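Local coordinates for protein tryptophanyl-tRNA synthetase (Aeropyrum pernix, PDB 3A04) that catalyses the ATP-dependent attachment of L-tryptophan to tRNA(Trp), releasing AMP and diphosphate, as a class I aminoacyl-tRNA synthetase, at residues A[73-78]-A[92-97]; A[136-141]-A[357-362]. One frame throughout, in Å; residues are numbered along the deposited sequence.

Contact 1. Residues A[73-78]-A[92-97]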
ATOM      1  N   VAL A  73       4.872  -5.599  22.881  1.00 25.62           N
ATOM      2  CA  VAL A  73       3.859  -4.576  22.894  1.00 26.08           C
ATOM      3  C   VAL A  73       4.196  -3.657  21.745  1.00 26.18           C
ATOM      4  O   VAL A  73       5.402  -3.433  21.439  1.00 28.11           O
ATOM      5  CB  VAL A  73       3.815  -3.795  24.297  1.00 24.43           C
ATOM      6  CG1 VAL A  73       5.189  -3.201  24.674  1.00 25.23           C
ATOM      7  CG2 VAL A  73       2.753  -2.677  24.217  1.00 21.37           C
ATOM      8  N   LEU A  74       3.159  -3.106  21.100  1.00 29.24           N
ATOM      9  CA  LEU A  74       3.337  -2.283  19.942  1.00 28.57           C
ATOM     10  C   LEU A  74       2.442  -1.067  20.095  1.00 27.46           C
ATOM     11  O   LEU A  74       1.274  -1.213  20.531  1.00 28.30           O
ATOM     12  CB  LEU A  74       2.915  -3.110  18.658  1.00 30.09           C
ATOM     13  CG  LEU A  74       3.020  -2.071  17.518  1.00 34.73           C
ATOM     14  CD1 LEU A  74       4.090  -2.166  16.493  1.00 37.10           C
ATOM     15  CD2 LEU A  74       1.632  -1.570  16.936  1.00 32.60           C
ATOM     16  N   THR A  75       2.921   0.138  19.746  1.00 24.98           N
ATOM     17  CA  THR A  75       1.967   1.214  19.562  1.00 25.60           C
ATOM     18  C   THR A  75       2.497   2.128  18.463  1.00 26.19           C
ATOM     19  O   THR A  75       3.673   2.014  18.052  1.00 28.10           O
ATOM     20  CB  THR A  75       1.819   2.058  20.921  1.00 27.50           C
ATOM     21  OG1 THR A  75       0.783   3.024  20.748  1.00 31.11           O
ATOM     22  CG2 THR A  75       3.148   2.806  21.184  1.00 29.68           C
ATOM     23  N   GLY A  76       1.672   3.049  17.979  1.00 26.17           N
ATOM     24  CA  GLY A  76       2.115   4.006  17.003  1.00 27.34           C
ATOM     25  C   GLY A  76       1.905   5.441  17.455  1.00 27.97           C
ATOM     26  O   GLY A  76       0.972   5.709  18.237  1.00 28.41           O
ATOM     27  N   PHE A  77       2.702   6.360  16.887  1.00 26.01           N
ATOM     28  CA  PHE A  77       2.599   7.824  17.145  1.00 27.71           C
ATOM     29  C   PHE A  77       2.597   8.551  15.804  1.00 27.54           C
ATOM     30  O   PHE A  77       3.390   8.253  14.861  1.00 27.32           O
ATOM     31  CB  PHE A  77       3.784   8.366  17.972  1.00 26.70           C
ATOM     32  CG  PHE A  77       3.809   7.867  19.398  1.00 28.37           C
ATOM     33  CD1 PHE A  77       4.427   6.684  19.706  1.00 27.53           C
ATOM     34  CD2 PHE A  77       3.110   8.535  20.385  1.00 29.08           C
ATOM     35  CE1 PHE A  77       4.357   6.119  21.002  1.00 33.53           C
ATOM     36  CE2 PHE A  77       3.123   8.017  21.773  1.00 30.29           C
ATOM     37  CZ  PHE A  77       3.710   6.827  22.026  1.00 31.29           C
ATOM     38  N   MET A  78       1.683   9.483  15.723  1.00 28.11           N
ATOM     39  CA  MET A  78       1.551  10.478  14.650  1.00 29.05           C
ATOM     40  C   MET A  78       2.564  11.590  14.908  1.00 29.46           C
ATOM     41  O   MET A  78       2.491  12.249  15.983  1.00 30.12           O
ATOM     42  CB  MET A  78       0.107  11.038  14.662  1.00 30.09           C
ATOM     43  CG  MET A  78      -0.137  12.232  13.662  1.00 27.90           C
ATOM     44  SD  MET A  78       0.386  11.916  11.958  1.00 34.72           S
ATOM     45  CE  MET A  78      -0.739  10.607  11.571  1.00 28.23           C
ATOM     46  N   ASP A  92       4.558   5.546  29.283  1.00 26.78           N
ATOM     47  CA  ASP A  92       4.719   4.987  30.624  1.00 29.10           C
ATOM     48  C   ASP A  92       4.263   3.518  30.650  1.00 28.51           C
ATOM     49  O   ASP A  92       4.880   2.714  31.310  1.00 26.87           O
ATOM     50  CB  ASP A  92       3.848   5.792  31.605  1.00 29.18           C
ATOM     51  CG  ASP A  92       4.579   7.117  32.070  1.00 35.83           C
ATOM     52  OD1 ASP A  92       5.865   7.288  31.935  1.00 35.80           O
ATOM     53  OD2 ASP A  92       3.828   8.005  32.475  1.00 36.04           O
ATOM     54  N   GLN A  93       3.161   3.199  29.969  1.00 27.93           N
ATOM     55  CA  GLN A  93       2.718   1.759  29.870  1.00 28.58           C
ATOM     56  C   GLN A  93       3.757   0.934  29.067  1.00 28.87           C
ATOM     57  O   GLN A  93       4.054  -0.153  29.421  1.00 29.19           O
ATOM     58  CB  GLN A  93       1.368   1.698  29.130  1.00 30.18           C
ATOM     59  CG  GLN A  93       0.290   2.392  29.935  1.00 26.31           C
ATOM     60  CD  GLN A  93      -1.023   2.386  29.264  1.00 30.79           C
ATOM     61  OE1 GLN A  93      -1.587   1.328  29.004  1.00 30.67           O
ATOM     62  NE2 GLN A  93      -1.520   3.578  28.905  1.00 32.76           N
ATOM     63  N   LEU A  94       4.327   1.464  27.985  1.00 27.51           N
ATOM     64  CA  LEU A  94       5.469   0.748  27.369  1.00 27.61           C
ATOM     65  C   LEU A  94       6.649   0.501  28.247  1.00 28.45           C
ATOM     66  O   LEU A  94       7.240  -0.599  28.193  1.00 28.36           O
ATOM     67  CB  LEU A  94       5.982   1.427  26.073  1.00 26.66           C
ATOM     68  CG  LEU A  94       4.925   1.947  25.096  1.00 26.70           C
ATOM     69  CD1 LEU A  94       5.624   2.737  23.921  1.00 25.09           C
ATOM     70  CD2 LEU A  94       4.121   0.734  24.550  1.00 27.21           C
ATOM     71  N   ILE A  95       7.031   1.507  29.061  1.00 26.74           N
ATOM     72  CA  ILE A  95       8.231   1.331  29.908  1.00 27.86           C
ATOM     73  C   ILE A  95       7.957   0.284  30.949  1.00 27.36           C
ATOM     74  O   ILE A  95       8.773  -0.571  31.225  1.00 28.07           O
ATOM     75  CB  ILE A  95       8.612   2.696  30.628  1.00 28.94           C
ATOM     76  CG1 ILE A  95       9.112   3.659  29.521  1.00 29.40           C
ATOM     77  CG2 ILE A  95       9.684   2.492  31.710  1.00 28.48           C
ATOM     78  CD1 ILE A  95       9.341   5.147  29.968  1.00 28.09           C
ATOM     79  N   TYR A  96       6.800   0.328  31.549  1.00 27.75           N
ATOM     80  CA  TYR A  96       6.487  -0.745  32.508  1.00 29.97           C
ATOM     81  C   TYR A  96       6.651  -2.146  31.832  1.00 30.89           C
ATOM     82  O   TYR A  96       7.311  -3.059  32.343  1.00 30.15           O
ATOM     83  CB  TYR A  96       5.016  -0.532  33.010  1.00 29.76           C
ATOM     84  CG  TYR A  96       4.469  -1.754  33.729  1.00 32.29           C
ATOM     85  CD1 TYR A  96       4.779  -1.995  35.089  1.00 29.53           C
ATOM     86  CD2 TYR A  96       3.601  -2.674  33.048  1.00 31.55           C
ATOM     87  CE1 TYR A  96       4.257  -3.142  35.767  1.00 35.63           C
ATOM     88  CE2 TYR A  96       3.134  -3.837  33.713  1.00 33.03           C
ATOM     89  CZ  TYR A  96       3.450  -4.047  35.087  1.00 37.13           C
ATOM     90  OH  TYR A  96       2.987  -5.207  35.761  1.00 34.96           O
ATOM     91  N   LEU A  97       5.989  -2.323  30.688  1.00 30.68           N
ATOM     92  CA  LEU A  97       6.072  -3.622  30.036  1.00 29.41           C
ATOM     93  C   LEU A  97       7.513  -3.904  29.663  1.00 28.22           C
ATOM     94  O   LEU A  97       7.932  -5.009  29.824  1.00 30.00           O
ATOM     95  CB  LEU A  97       5.114  -3.671  28.796  1.00 27.79           C
ATOM     96  CG  LEU A  97       3.625  -3.462  29.225  1.00 29.69           C
ATOM     97  CD1 LEU A  97       2.749  -3.174  28.006  1.00 26.56           C
ATOM     98  CD2 LEU A  97       3.050  -4.770  29.889  1.00 25.98           C
TER
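Val73 and Thr75, alternate residues on one face of strand 72-77, meet helix 85-99: Val73 packs on Leu94 and Leu97, and Thr75 on Leu94, a contact of carbon against carbon with no hydrogen bond across it. Leu94 forks between the two strand residues. Its CD2 meets Val73 CG2 at 3.7 Å, while the other branch, CD1, lies 3.7 Å from Thr75 CG2, the two side chains crossing at about a right angle. Leu97, one helical turn further on, also crosses Val73 at about a right angle, its CD1 3.8 Å from Val73 CG2. Because Val73 holds CG2 anti to its backbone N, with CG1 at chi1 55°, both methyls face the helix and each lies near a methyl of both leucines. Segments 73-77 and 92-97 run nearly antiparallel (160°), their axes 9.6 Å apart at closest, as expected for the first half of the right-handed beta-alpha-beta crossover formed by strand 72-77, helix 85-99 and strand 103-108. This unit belongs to the Rossmann-like core of class I synthetases, and the 'HIGH' region lies between the two segments. Replacing Val73 with an alanine would probably open a gap beneath Leu94 CD2 and Leu97 CD1 and let both leucine ends turn more freely. Backbone hydrogen bonds tie Val73 and Thr75 to strand 103-108, whose Val106 also packs on Leu94; at the other edge the backbone of Leu74 bonds to Val211 of strand 210-215.

Contact 2. Residues A[136-141]-A[357-362]; sequences MIALGL and EKAKTI
The methyl group of Ala359 sits against the side of Ile137, with Ala359 CB 3.9 Å from Ile137 CG2 and 4.0 Å from Ile137 CB. The Ile137 branch that touches it is the one anti to the backbone N; CG1 lies beside that N instead, at chi1 -66°. Ala138 joins from the next position, its CB 4.2 Å from Ala359 CB. With two alanines at the crossing the backbones come close: the CA atoms of Ala138 and Ala359 are 5.9 Å apart. Next outward, Arg355 NE bonds to Ala138 O, a polar tie between the end of one helix and the side of the other. The chain leaves the helix at Gly140 in a Schellman motif, made by Leu141 N on Met136 O at 3.1 Å and a weak bond from Gly140 N to Ile137 O at 3.0 Å. Gly140, with a positive phi of 129°, also gives its N to Met136 O at 3.3 Å, so this oxygen is gripped from opposite faces of its plane. Around this crossing, His352 and Leu356 of the long helix 334-364 also pack on Ala138, whereas Met136 and Ile137 rest on Phe148 of strand 147-150 and Leu141 packs on Ile95 of helix 85-99.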
ATOM      1  N   MET A 136      10.583  10.019  24.232  1.00 26.66           N
ATOM      2  CA  MET A 136      10.402   8.666  24.745  1.00 26.99           C
ATOM      3  C   MET A 136      11.659   8.105  25.438  1.00 26.59           C
ATOM      4  O   MET A 136      11.602   7.489  26.486  1.00 26.98           O
ATOM      5  CB  MET A 136      10.049   7.757  23.570  1.00 25.94           C
ATOM      6  CG  MET A 136       8.584   7.999  23.198  1.00 29.60           C
ATOM      7  SD  MET A 136       8.196   6.758  21.872  1.00 33.41           S
ATOM      8  CE  MET A 136       7.686   7.872  20.619  1.00 34.02           C
ATOM      9  N   ILE A 137      12.810   8.345  24.843  1.00 29.03           N
ATOM     10  CA  ILE A 137      14.077   7.904  25.440  1.00 30.51           C
ATOM     11  C   ILE A 137      14.317   8.626  26.817  1.00 30.72           C
ATOM     12  O   ILE A 137      14.747   8.006  27.786  1.00 31.93           O
ATOM     13  CB  ILE A 137      15.257   8.300  24.498  1.00 30.87           C
ATOM     14  CG1 ILE A 137      15.218   7.549  23.156  1.00 37.09           C
ATOM     15  CG2 ILE A 137      16.630   7.981  25.136  1.00 31.35           C
ATOM     16  CD1 ILE A 137      14.893   6.113  23.256  1.00 36.36           C
ATOM     17  N   ALA A 138      14.046   9.925  26.832  1.00 31.06           N
ATOM     18  CA  ALA A 138      14.275  10.755  28.039  1.00 32.87           C
ATOM     19  C   ALA A 138      13.307  10.314  29.155  1.00 32.87           C
ATOM     20  O   ALA A 138      13.618  10.465  30.377  1.00 33.05           O
ATOM     21  CB  ALA A 138      14.076  12.204  27.690  1.00 31.20           C
ATOM     22  N   LEU A 139      12.140   9.770  28.754  1.00 31.06           N
ATOM     23  CA  LEU A 139      11.227   9.180  29.722  1.00 31.08           C
ATOM     24  C   LEU A 139      11.673   7.886  30.317  1.00 31.38           C
ATOM     25  O   LEU A 139      11.176   7.524  31.364  1.00 30.90           O
ATOM     26  CB  LEU A 139       9.792   8.983  29.144  1.00 31.88           C
ATOM     27  CG  LEU A 139       8.849  10.175  29.010  1.00 30.60           C
ATOM     28  CD1 LEU A 139       7.559   9.772  28.238  1.00 33.28           C
ATOM     29  CD2 LEU A 139       8.445  10.891  30.422  1.00 26.08           C
ATOM     30  N   GLY A 140      12.518   7.125  29.619  1.00 31.25           N
ATOM     31  CA  GLY A 140      13.085   5.921  30.160  1.00 33.25           C
ATOM     32  C   GLY A 140      12.926   4.706  29.251  1.00 33.70           C
ATOM     33  O   GLY A 140      13.225   3.596  29.657  1.00 34.70           O
ATOM     34  N   LEU A 141      12.378   4.914  28.052  1.00 33.04           N
ATOM     35  CA  LEU A 141      12.285   3.824  27.075  1.00 31.51           C
ATOM     36  C   LEU A 141      13.716   3.483  26.628  1.00 31.81           C
ATOM     37  O   LEU A 141      14.532   4.377  26.417  1.00 31.20           O
ATOM     38  CB  LEU A 141      11.383   4.219  25.883  1.00 32.31           C
ATOM     39  CG  LEU A 141      10.564   3.127  25.185  1.00 33.05           C
ATOM     40  CD1 LEU A 141       9.757   2.154  26.127  1.00 26.14           C
ATOM     41  CD2 LEU A 141       9.626   3.738  24.035  1.00 28.72           C
ATOM     42  N   GLU A 357      18.504  16.887  25.498  1.00 46.67           N
ATOM     43  CA  GLU A 357      19.486  17.187  24.446  1.00 48.28           C
ATOM     44  C   GLU A 357      20.319  15.976  24.119  1.00 47.26           C
ATOM     45  O   GLU A 357      20.516  15.672  22.941  1.00 49.20           O
ATOM     46  CB  GLU A 357      20.339  18.423  24.766  1.00 48.39           C
ATOM     47  CG  GLU A 357      20.616  19.266  23.544  1.00 54.76           C
ATOM     48  CD  GLU A 357      19.352  19.687  22.753  1.00 61.30           C
ATOM     49  OE1 GLU A 357      18.330  20.124  23.378  1.00 61.58           O
ATOM     50  OE2 GLU A 357      19.416  19.587  21.486  1.00 61.52           O
ATOM     51  N   LYS A 358      20.731  15.207  25.124  1.00 47.02           N
ATOM     52  CA  LYS A 358      21.443  13.961  24.849  1.00 45.77           C
ATOM     53  C   LYS A 358      20.565  12.896  24.183  1.00 44.60           C
ATOM     54  O   LYS A 358      20.995  12.204  23.289  1.00 43.31           O
ATOM     55  CB  LYS A 358      22.079  13.376  26.109  1.00 47.31           C
ATOM     56  CG  LYS A 358      21.181  13.238  27.371  1.00 52.64           C
ATOM     57  CD  LYS A 358      21.970  13.386  28.764  1.00 55.15           C
ATOM     58  CE  LYS A 358      21.865  14.821  29.282  1.00 50.69           C
ATOM     59  NZ  LYS A 358      21.310  15.802  28.163  1.00 50.91           N
ATOM     60  N   ALA A 359      19.330  12.733  24.655  1.00 41.99           N
ATOM     61  CA  ALA A 359      18.383  11.850  23.945  1.00 39.46           C
ATOM     62  C   ALA A 359      18.246  12.207  22.457  1.00 38.76           C
ATOM     63  O   ALA A 359      18.107  11.300  21.673  1.00 40.30           O
ATOM     64  CB  ALA A 359      16.980  11.877  24.629  1.00 37.98           C
ATOM     65  N   LYS A 360      18.188  13.478  22.067  1.00 39.19           N
ATOM     66  CA  LYS A 360      18.009  13.830  20.640  1.00 41.12           C
ATOM     67  C   LYS A 360      19.156  13.301  19.752  1.00 42.66           C
ATOM     68  O   LYS A 360      18.941  12.694  18.700  1.00 41.69           O
ATOM     69  CB  LYS A 360      17.910  15.338  20.425  1.00 41.67           C
ATOM     70  CG  LYS A 360      16.688  16.019  20.962  1.00 44.04           C
ATOM     71  CD  LYS A 360      16.657  17.483  20.579  1.00 46.91           C
ATOM     72  CE  LYS A 360      15.498  18.174  21.236  1.00 51.39           C
ATOM     73  NZ  LYS A 360      15.356  19.624  20.804  1.00 51.06           N
ATOM     74  N   THR A 361      20.376  13.489  20.226  1.00 44.20           N
ATOM     75  CA  THR A 361      21.590  12.901  19.608  1.00 45.90           C
ATOM     76  C   THR A 361      21.511  11.378  19.436  1.00 45.48           C
ATOM     77  O   THR A 361      21.722  10.817  18.321  1.00 46.13           O
ATOM     78  CB  THR A 361      22.764  13.324  20.496  1.00 46.64           C
ATOM     79  OG1 THR A 361      22.808  14.761  20.434  1.00 49.28           O
ATOM     80  CG2 THR A 361      24.145  12.670  20.057  1.00 48.32           C
ATOM     81  N   ILE A 362      21.159  10.707  20.529  1.00 43.72           N
ATOM     82  CA  ILE A 362      20.991   9.271  20.510  1.00 41.92           C
ATOM     83  C   ILE A 362      19.871   8.907  19.503  1.00 41.54           C
ATOM     84  O   ILE A 362      20.010   7.909  18.777  1.00 41.89           O
ATOM     85  CB  ILE A 362      20.572   8.798  21.903  1.00 43.24           C
ATOM     86  CG1 ILE A 362      21.781   8.818  22.852  1.00 43.01           C
ATOM     87  CG2 ILE A 362      19.992   7.399  21.873  1.00 42.23           C
ATOM     88  CD1 ILE A 362      21.340   8.588  24.357  1.00 48.80           C
TER

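Contact 1 closes within one beta-alpha-beta unit before contact 2 opens, so the two follow in series along the chain, the first local in sequence and the second spanning 215 intervening residues. Their centres lie 15 Å apart, and they meet directly: Met136 CE packs on Phe77 CD1 at 3.6 Å, and Ile95 CD1 lies 3.6 Å from Leu141 N. Helix 85-99 thus has strand 72-77 along one part of its surface and the end of helix 121-139 along another. Side-chain contacts run from the core sheet through helices 85-99 and 121-139 to helix 334-364, whose first turn contributes Cys334 and Cys337 to the iron-sulfur cluster pocket.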